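Local coordinates for protein 5-formaminoimidazole-4-carboxamide-1-(Beta)-D-ribofuranosyl 5'-monophosphate synthetase (Thermococcus kodakarensis, PDB 2PBZ) that binds ATP and is probably a magnesium- or manganese-dependent ATP-grasp ligase that forms a carbon-nitrogen bond in purine (IMP) biosynthesis, at residues S222-P225 and Q226-D229; D305-E308 and E309-T312. All blocks are in the same frame, centred on the assembly; numbering follows the deposited sequence.

Interaction 1. Residues S222-P225 and Q226-D229; sequences SLLP and QLYD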
ATOM      1  N   SER A 222      17.008  -7.457   2.642  1.00 49.49           N
ATOM      2  CA  SER A 222      18.459  -7.474   2.455  1.00 49.41           C
ATOM      3  C   SER A 222      19.060  -6.095   2.171  1.00 48.25           C
ATOM      4  O   SER A 222      20.277  -5.940   2.207  1.00 49.52           O
ATOM      5  CB  SER A 222      18.839  -8.426   1.311  1.00 49.85           C
ATOM      6  OG  SER A 222      18.535  -7.847   0.043  1.00 52.37           O
ATOM      7  N   LEU A 223      18.216  -5.107   1.893  1.00 47.26           N
ATOM      8  CA  LEU A 223      18.667  -3.749   1.572  1.00 46.85           C
ATOM      9  C   LEU A 223      18.648  -2.774   2.748  1.00 45.83           C
ATOM     10  O   LEU A 223      19.306  -1.737   2.713  1.00 45.06           O
ATOM     11  CB  LEU A 223      17.783  -3.155   0.478  1.00 47.71           C
ATOM     12  CG  LEU A 223      17.614  -3.903  -0.839  1.00 48.72           C
ATOM     13  CD1 LEU A 223      16.456  -3.299  -1.596  1.00 49.31           C
ATOM     14  CD2 LEU A 223      18.898  -3.841  -1.646  1.00 47.04           C
ATOM     15  N   LEU A 224      17.883  -3.104   3.779  1.00 45.16           N
ATOM     16  CA  LEU A 224      17.755  -2.239   4.935  1.00 45.27           C
ATOM     17  C   LEU A 224      19.044  -1.942   5.684  1.00 47.13           C
ATOM     18  O   LEU A 224      19.299  -0.789   6.035  1.00 49.33           O
ATOM     19  CB  LEU A 224      16.726  -2.814   5.908  1.00 42.26           C
ATOM     20  CG  LEU A 224      15.306  -2.865   5.370  1.00 39.35           C
ATOM     21  CD1 LEU A 224      14.391  -3.433   6.433  1.00 38.68           C
ATOM     22  CD2 LEU A 224      14.871  -1.472   4.948  1.00 37.55           C
ATOM     23  N   PRO A 225      19.869  -2.969   5.956  1.00 47.94           N
ATOM     24  CA  PRO A 225      21.128  -2.746   6.677  1.00 48.31           C
ATOM     25  C   PRO A 225      21.960  -1.625   6.052  1.00 48.97           C
ATOM     26  O   PRO A 225      22.481  -0.750   6.731  1.00 49.67           O
ATOM     27  CB  PRO A 225      21.816  -4.103   6.574  1.00 47.45           C
ATOM     28  CG  PRO A 225      20.668  -5.050   6.608  1.00 48.23           C
ATOM     29  CD  PRO A 225      19.684  -4.402   5.664  1.00 48.03           C
ATOM     30  N   GLN A 226      22.063  -1.667   4.736  1.00 50.12           N
ATOM     31  CA  GLN A 226      22.830  -0.688   3.984  1.00 50.27           C
ATOM     32  C   GLN A 226      22.296   0.727   4.215  1.00 49.41           C
ATOM     33  O   GLN A 226      23.058   1.686   4.367  1.00 48.09           O
ATOM     34  CB  GLN A 226      22.743  -1.045   2.502  1.00 52.69           C
ATOM     35  CG  GLN A 226      24.060  -1.150   1.805  1.00 56.51           C
ATOM     36  CD  GLN A 226      24.645   0.201   1.487  1.00 59.10           C
ATOM     37  OE1 GLN A 226      25.455   0.745   2.252  1.00 60.79           O
ATOM     38  NE2 GLN A 226      24.225   0.772   0.358  1.00 59.40           N
ATOM     39  N   LEU A 227      20.973   0.851   4.229  1.00 48.64           N
ATOM     40  CA  LEU A 227      20.343   2.151   4.420  1.00 48.44           C
ATOM     41  C   LEU A 227      20.583   2.658   5.833  1.00 49.00           C
ATOM     42  O   LEU A 227      20.806   3.844   6.057  1.00 46.99           O
ATOM     43  CB  LEU A 227      18.844   2.049   4.124  1.00 46.07           C
ATOM     44  CG  LEU A 227      18.506   1.810   2.647  1.00 46.27           C
ATOM     45  CD1 LEU A 227      17.025   1.552   2.497  1.00 46.01           C
ATOM     46  CD2 LEU A 227      18.924   3.015   1.802  1.00 46.65           C
ATOM     47  N   TYR A 228      20.541   1.733   6.784  1.00 49.61           N
ATOM     48  CA  TYR A 228      20.765   2.055   8.177  1.00 50.24           C
ATOM     49  C   TYR A 228      22.153   2.633   8.344  1.00 49.65           C
ATOM     50  O   TYR A 228      22.334   3.611   9.064  1.00 50.19           O
ATOM     51  CB  TYR A 228      20.633   0.798   9.021  1.00 52.56           C
ATOM     52  CG  TYR A 228      20.935   1.016  10.473  1.00 56.03           C
ATOM     53  CD1 TYR A 228      20.116   1.826  11.263  1.00 56.67           C
ATOM     54  CD2 TYR A 228      22.030   0.402  11.063  1.00 56.94           C
ATOM     55  CE1 TYR A 228      20.380   2.014  12.620  1.00 57.62           C
ATOM     56  CE2 TYR A 228      22.305   0.581  12.418  1.00 57.90           C
ATOM     57  CZ  TYR A 228      21.472   1.387  13.190  1.00 57.92           C
ATOM     58  OH  TYR A 228      21.719   1.526  14.526  1.00 58.99           O
ATOM     59  N   ASP A 229      23.125   2.010   7.676  1.00 49.35           N
ATOM     60  CA  ASP A 229      24.508   2.454   7.720  1.00 48.85           C
ATOM     61  C   ASP A 229      24.611   3.873   7.195  1.00 48.93           C
ATOM     62  O   ASP A 229      25.260   4.716   7.806  1.00 49.46           O
ATOM     63  CB  ASP A 229      25.395   1.538   6.884  1.00 49.00           C
ATOM     64  CG  ASP A 229      25.484   0.135   7.446  1.00 49.65           C
ATOM     65  OD1 ASP A 229      25.480  -0.017   8.687  1.00 49.55           O
ATOM     66  OD2 ASP A 229      25.574  -0.823   6.642  1.00 50.57           O
TER
HETATM   67  O   HOH W   1      21.664  -3.948   3.293  1.00 61.37           O
HETATM   68  O   HOH W   2      23.974  -2.074   9.250  1.00 34.91           O
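Leu224 and Pro225 lie near the start of helix 224-241, and their carbonyl oxygens accept the N-H of Tyr228 and Asp229, four residues on: Tyr228 N to Leu224 O spans 2.9 Å, and Asp229 N to Pro225 O is 3.0 Å. One step earlier the same i to i+4 pattern is weak, with Leu227 N lying 3.4 Å from Leu223 O. Gln226 N turns instead to a water, which it reaches at 2.7 Å and which in turn donates to Ser222 O. Pro225 suits this place, since its ring nitrogen has no hydrogen to give and its ring lies on the outside of the helix. A second water donates to both Pro225 O and Asp229 OD1, the latter bond 2.6 Å, and so ties the carboxylate back to the carbonyl of Pro225. Asp229 CG stands beside its own backbone N (chi1 -66°), which swings the carboxylate back toward that carbonyl. The second water also sits in the plane of the Tyr228 ring, at its edge. On the apolar side, one turn apart, Leu224 CD2 and Leu227 CD1 meet loosely at 4.4 Å, and Leu219 touches both leucines. Tyr228 holds its CG opposite the backbone N (chi1 176°), sending the ring off the helix to meet Phe38 of the second subunit edge-to-face; Tyr39 of that subunit packs on Pro225. The amide of Gln226 bonds through NE2 to Tyr230 OH, one turn further along. This is the N-terminal end of an alpha helix with a proline among its first residues, here packed between the antiparallel sheet of an ATP-grasp-type domain and a neighbouring subunit.

Interaction 2. Residues D305-E308 and E309-T312; sequences DRLE and EVVT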
ATOM      1  N   ASP A 305      12.073  15.545  32.270  1.00 73.00           N
ATOM      2  CA  ASP A 305      12.630  16.880  32.377  1.00 73.41           C
ATOM      3  C   ASP A 305      13.677  17.146  31.299  1.00 72.64           C
ATOM      4  O   ASP A 305      14.397  18.148  31.366  1.00 72.22           O
ATOM      5  CB  ASP A 305      13.242  17.080  33.771  1.00 75.05           C
ATOM      6  CG  ASP A 305      13.367  18.550  34.159  1.00 77.11           C
ATOM      7  OD1 ASP A 305      13.976  18.838  35.211  1.00 77.87           O
ATOM      8  OD2 ASP A 305      12.852  19.415  33.420  1.00 77.83           O
ATOM      9  N   ARG A 306      13.782  16.252  30.316  1.00 72.28           N
ATOM     10  CA  ARG A 306      14.730  16.467  29.223  1.00 72.13           C
ATOM     11  C   ARG A 306      14.076  17.646  28.512  1.00 71.76           C
ATOM     12  O   ARG A 306      14.179  18.782  28.962  1.00 73.32           O
ATOM     13  CB  ARG A 306      14.782  15.260  28.287  1.00 72.44           C
ATOM     14  CG  ARG A 306      16.141  14.600  28.153  1.00 72.70           C
ATOM     15  CD  ARG A 306      16.425  13.613  29.288  1.00 72.91           C
ATOM     16  NE  ARG A 306      16.507  12.225  28.826  1.00 72.73           N
ATOM     17  CZ  ARG A 306      17.350  11.780  27.893  1.00 72.59           C
ATOM     18  NH1 ARG A 306      18.207  12.609  27.301  1.00 72.05           N
ATOM     19  NH2 ARG A 306      17.330  10.499  27.545  1.00 71.92           N
ATOM     20  N   LEU A 307      13.379  17.373  27.419  1.00 70.17           N
ATOM     21  CA  LEU A 307      12.658  18.404  26.673  1.00 67.93           C
ATOM     22  C   LEU A 307      13.497  19.570  26.163  1.00 66.55           C
ATOM     23  O   LEU A 307      13.013  20.411  25.400  1.00 65.54           O
ATOM     24  CB  LEU A 307      11.487  18.931  27.521  1.00 67.28           C
ATOM     25  CG  LEU A 307      10.328  19.685  26.839  1.00 66.72           C
ATOM     26  CD1 LEU A 307      10.619  21.165  26.772  1.00 66.81           C
ATOM     27  CD2 LEU A 307      10.075  19.108  25.435  1.00 65.15           C
ATOM     28  N   GLU A 308      14.752  19.643  26.575  1.00 66.11           N
ATOM     29  CA  GLU A 308      15.591  20.733  26.084  1.00 65.59           C
ATOM     30  C   GLU A 308      16.396  20.124  24.957  1.00 62.71           C
ATOM     31  O   GLU A 308      16.758  20.794  23.990  1.00 61.69           O
ATOM     32  CB  GLU A 308      16.545  21.246  27.168  1.00 68.46           C
ATOM     33  CG  GLU A 308      17.170  22.605  26.834  1.00 73.41           C
ATOM     34  CD  GLU A 308      17.873  22.634  25.473  1.00 76.87           C
ATOM     35  OE1 GLU A 308      18.952  21.994  25.331  1.00 78.60           O
ATOM     36  OE2 GLU A 308      17.342  23.294  24.538  1.00 78.64           O
ATOM     37  N   GLU A 309      16.644  18.826  25.096  1.00 59.78           N
ATOM     38  CA  GLU A 309      17.408  18.066  24.121  1.00 57.57           C
ATOM     39  C   GLU A 309      16.665  17.844  22.800  1.00 56.20           C
ATOM     40  O   GLU A 309      17.283  17.455  21.805  1.00 54.93           O
ATOM     41  CB  GLU A 309      17.786  16.701  24.700  1.00 58.50           C
ATOM     42  CG  GLU A 309      18.517  16.738  26.035  1.00 57.44           C
ATOM     43  CD  GLU A 309      18.928  15.349  26.500  1.00 57.42           C
ATOM     44  OE1 GLU A 309      18.861  15.090  27.717  1.00 57.64           O
ATOM     45  OE2 GLU A 309      19.325  14.517  25.649  1.00 57.90           O
ATOM     46  N   VAL A 310      15.347  18.080  22.784  1.00 54.82           N
ATOM     47  CA  VAL A 310      14.569  17.875  21.564  1.00 51.64           C
ATOM     48  C   VAL A 310      13.908  19.114  20.978  1.00 50.17           C
ATOM     49  O   VAL A 310      13.180  19.004  19.990  1.00 49.78           O
ATOM     50  CB  VAL A 310      13.448  16.801  21.750  1.00 50.55           C
ATOM     51  CG1 VAL A 310      14.047  15.489  22.251  1.00 50.18           C
ATOM     52  CG2 VAL A 310      12.380  17.310  22.696  1.00 49.72           C
ATOM     53  N   VAL A 311      14.140  20.288  21.556  1.00 48.68           N
ATOM     54  CA  VAL A 311      13.509  21.483  21.010  1.00 48.48           C
ATOM     55  C   VAL A 311      14.491  22.577  20.652  1.00 47.94           C
ATOM     56  O   VAL A 311      15.684  22.422  20.812  1.00 48.25           O
ATOM     57  CB  VAL A 311      12.452  22.070  21.975  1.00 48.27           C
ATOM     58  CG1 VAL A 311      11.383  21.030  22.256  1.00 47.39           C
ATOM     59  CG2 VAL A 311      13.125  22.530  23.273  1.00 48.76           C
ATOM     60  N   THR A 312      13.960  23.691  20.172  1.00 48.33           N
ATOM     61  CA  THR A 312      14.778  24.818  19.770  1.00 48.94           C
ATOM     62  C   THR A 312      14.062  26.165  19.914  1.00 49.61           C
ATOM     63  O   THR A 312      13.227  26.486  19.030  1.00 49.03           O
ATOM     64  CB  THR A 312      15.256  24.629  18.327  1.00 49.25           C
ATOM     65  OG1 THR A 312      16.320  23.680  18.323  1.00 51.27           O
ATOM     66  CG2 THR A 312      15.732  25.956  17.716  1.00 49.84           C
TER
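Arg306 and Glu309 meet in a salt bridge, NH1 reaching OE1 at 2.6 Å, though the place of that oxygen is less sure than the rest. The carboxylate comes to the edge of the guanidinium, with its CD in the guanidinium plane, yet the two flat groups are turned 49° from each other. Glu309 runs extended beyond CG (chi2 -177°), while the arginine chain bends at chi2 and chi3 to bring NH1 round to it. A leucine in place of Arg306 would probably leave the Glu309 carboxylate without its positive mate and more at liberty to turn. Away from this pair, a small apolar cluster forms: Leu307 CD2 touches Val310 CG2 at 4.0 Å and Val311 CG1 at 3.9 Å, one methyl meeting both valines. Leu307 and Val310 cross at about a right angle. The chain here is an irregular C-terminal tail, neither helix nor strand, that follows helix 290-302, with Leu307 folded back on the helix's last turns. There Leu307 rests on Leu298 and Ala301, and Arg306 also touches Ala301; Glu304 offers NE of the arginine a long, weak second ion pair. Further out, Ile180 packs against both Arg306 and Val310. Backbone hydrogen bonds join Val310 to Gly88 and Thr312 to Arg85 and Phe86, fastening the end of the tail to a segment of the N-terminal half of the chain.

Overall arrangement
Interaction 1 comes first along the chain and closes before interaction 2 opens; helix 290-302 is among the elements between them. Both belong to the C-terminal, ATP-grasp-type part of the chain, yet their centres are 29 Å apart and their nearest atoms about 16 Å, with no touch. Residues 222-229 lie at the N-terminal end of helix 224-241, close to the five-stranded antiparallel sheet and the second subunit, and the side chain of Leu227 is about 10 Å from that of the ATP-binding Tyr172. Residues 305-312 end the modelled chain away from the ATP pocket. One contact thus belongs to the subunit interface, the other joins the chain's end to its N-terminal half.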